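Local atomic coordinates of oxidoreductase, iron/ascorbate family (Shewanella oneidensis, PDB entry 3ON7), a protein that probably acts as an iron(II)- and 2-oxoglutarate-dependent oxygenase of the iron/ascorbate family, forming ethylene from 2-oxoglutarate and oxidising L-arginine. Residues Leu121-Glu125 against Pro139-Ile144. Residues are numbered along the deposited sequence; the frame is centred on the assembly and turned at random.
Sequences LEWIE and PLPEMI
The carboxylate of Glu125 gathers three neighbours round its OE1 end: the backbone N of Leu140 stands off one face, CA of Pro139 lies closer to the plane on that same side, and CD of the Pro141 ring sits slightly beyond the plane on the other. This cupin-clan fold thereby offers a worked example of oblique, roughly antiparallel helix-helix packing, in which a polar grip at one end joins an apolar seam along the rest. Helix 103-126 meets the short, weakly bonded helical turn around 140-144 at 148° between N-to-C directions. The axes of the two short segments come within 9.4 Å. Leu140 N-H bonds to Glu125 OE1 fairly straight, with N to OE1 at 3.0 Å. It arrives on the syn side, 33° out of the carboxylate plane. Pro141 CD touches OE1 at 3.7 Å. The Pro141 ring also meets Glu122, CG resting 3.7 Å from Glu122 CG, the two side chains crossing at about a right angle. CG of Glu125 stands anti to the backbone N (chi1 -166°) and the chain stays extended beyond it, which carries the carboxylate across to the N-terminal side of the turn, where a negative charge would probably be favoured. One turn back along the long helix, Leu121 crosses Leu140 with their CB atoms 4.0 Å apart, and Leu140 CD1 reaches Ile124 CG2. Leu179 touches both Leu121 and Ile144, while Ile124 also packs on Leu22 of helix 14-25 and on Phe226. The contact thus ties the long helix to the segment leading into strand 151-157 of the major sheet. At the far end Leu121 and Ile144 meet tip to tip, CD1 against CD1 at 3.8 Å.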
loop_
_atom_site.group_PDB
_atom_site.type_symbol
_atom_site.label_atom_id
_atom_site.label_comp_id
_atom_site.label_asym_id
_atom_site.label_seq_id
_atom_site.Cartn_x
_atom_site.Cartn_y
_atom_site.Cartn_z
ATOM N N LEU B 121 0.891 6.795 31.099
ATOM C CA LEU B 121 0.633 5.361 30.960
ATOM C C LEU B 121 1.026 4.600 32.240
ATOM O O LEU B 121 0.346 3.659 32.612
ATOM C CB LEU B 121 1.351 4.780 29.753
ATOM C CG LEU B 121 0.788 5.225 28.412
ATOM C CD1 LEU B 121 1.869 5.118 27.349
ATOM C CD2 LEU B 121 -0.472 4.409 28.011
ATOM N N GLU B 122 2.118 4.999 32.901
ATOM C CA GLU B 122 2.461 4.427 34.203
ATOM C C GLU B 122 1.298 4.632 35.171
ATOM O O GLU B 122 0.916 3.706 35.902
ATOM C CB GLU B 122 3.712 5.073 34.812
ATOM C CG GLU B 122 5.030 4.592 34.260
ATOM C CD GLU B 122 6.227 5.374 34.812
ATOM O OE1 GLU B 122 6.048 6.229 35.710
ATOM O OE2 GLU B 122 7.353 5.125 34.336
ATOM N N TRP B 123 0.752 5.851 35.181
ATOM C CA TRP B 123 -0.403 6.168 36.024
ATOM C C TRP B 123 -1.573 5.248 35.721
ATOM O O TRP B 123 -2.211 4.724 36.629
ATOM C CB TRP B 123 -0.853 7.617 35.838
ATOM C CG TRP B 123 0.034 8.657 36.454
ATOM C CD1 TRP B 123 1.228 8.472 37.093
ATOM C CD2 TRP B 123 -0.194 10.055 36.427
ATOM N NE1 TRP B 123 1.744 9.683 37.496
ATOM C CE2 TRP B 123 0.895 10.672 37.085
ATOM C CE3 TRP B 123 -1.227 10.853 35.923
ATOM C CZ2 TRP B 123 0.978 12.056 37.255
ATOM C CZ3 TRP B 123 -1.142 12.232 36.081
ATOM C CH2 TRP B 123 -0.050 12.820 36.749
ATOM N N ILE B 124 -1.840 5.041 34.440
ATOM C CA ILE B 124 -2.951 4.193 34.016
ATOM C C ILE B 124 -2.759 2.767 34.515
ATOM O O ILE B 124 -3.704 2.141 35.005
ATOM C CB ILE B 124 -3.134 4.231 32.488
ATOM C CG1 ILE B 124 -3.669 5.610 32.052
ATOM C CG2 ILE B 124 -4.073 3.127 32.029
ATOM C CD1 ILE B 124 -3.494 5.883 30.556
ATOM N N GLU B 125 -1.532 2.262 34.422
ATOM C CA GLU B 125 -1.237 0.907 34.880
ATOM C C GLU B 125 -1.365 0.822 36.397
ATOM O O GLU B 125 -2.057 -0.056 36.907
ATOM C CB GLU B 125 0.151 0.464 34.427
ATOM C CG GLU B 125 0.385 -1.056 34.587
ATOM C CD GLU B 125 1.592 -1.578 33.820
ATOM O OE1 GLU B 125 2.088 -0.873 32.919
ATOM O OE2 GLU B 125 2.038 -2.710 34.121
ATOM N N PRO B 139 4.518 -3.972 30.071
ATOM C CA PRO B 139 4.105 -2.708 30.689
ATOM C C PRO B 139 3.710 -1.646 29.657
ATOM O O PRO B 139 4.384 -1.496 28.641
ATOM C CB PRO B 139 5.346 -2.282 31.477
ATOM C CG PRO B 139 6.027 -3.566 31.812
ATOM C CD PRO B 139 5.785 -4.473 30.635
ATOM N N LEU B 140 2.635 -0.915 29.933
ATOM C CA LEU B 140 2.072 0.043 28.965
ATOM C C LEU B 140 3.131 1.003 28.409
ATOM O O LEU B 140 3.151 1.276 27.218
ATOM C CB LEU B 140 0.902 0.842 29.581
ATOM C CG LEU B 140 -0.354 0.081 30.043
ATOM C CD1 LEU B 140 -1.425 1.044 30.505
ATOM C CD2 LEU B 140 -0.901 -0.806 28.933
ATOM N N PRO B 141 4.021 1.514 29.269
ATOM C CA PRO B 141 5.022 2.442 28.769
ATOM C C PRO B 141 5.982 1.841 27.751
ATOM O O PRO B 141 6.472 2.561 26.890
ATOM C CB PRO B 141 5.787 2.830 30.026
ATOM C CG PRO B 141 4.824 2.650 31.116
ATOM C CD PRO B 141 4.040 1.440 30.740
ATOM N N GLU B 142 6.247 0.540 27.874
ATOM C CA GLU B 142 7.161 -0.165 26.990
ATOM C C GLU B 142 6.582 -0.322 25.601
ATOM O O GLU B 142 7.346 -0.479 24.652
ATOM C CB GLU B 142 7.522 -1.553 27.537
ATOM C CG GLU B 142 8.682 -1.565 28.492
ATOM C CD GLU B 142 9.007 -2.971 28.984
ATOM O OE1 GLU B 142 9.037 -3.922 28.150
ATOM O OE2 GLU B 142 9.222 -3.105 30.214
HETATM N N MSE B 143 5.247 -0.273 25.492
HETATM C CA MSE B 143 4.549 -0.386 24.203
HETATM C C MSE B 143 4.881 0.756 23.257
HETATM O O MSE B 143 4.836 0.566 22.054
HETATM C CB MSE B 143 3.013 -0.439 24.395
HETATM C CG MSE B 143 2.514 -1.672 25.120
HETATM SE SE MSE B 143 0.597 -1.773 25.312
HETATM C CE MSE B 143 0.479 -3.581 26.034
ATOM N N ILE B 144 5.192 1.939 23.796
ATOM C CA ILE B 144 5.434 3.135 22.972
ATOM C C ILE B 144 6.893 3.624 22.973
ATOM O O ILE B 144 7.249 4.563 22.241
ATOM C CB ILE B 144 4.532 4.323 23.398
ATOM C CG1 ILE B 144 4.872 4.838 24.800
ATOM C CG2 ILE B 144 3.050 3.951 23.320
ATOM C CD1 ILE B 144 4.525 6.344 24.975
#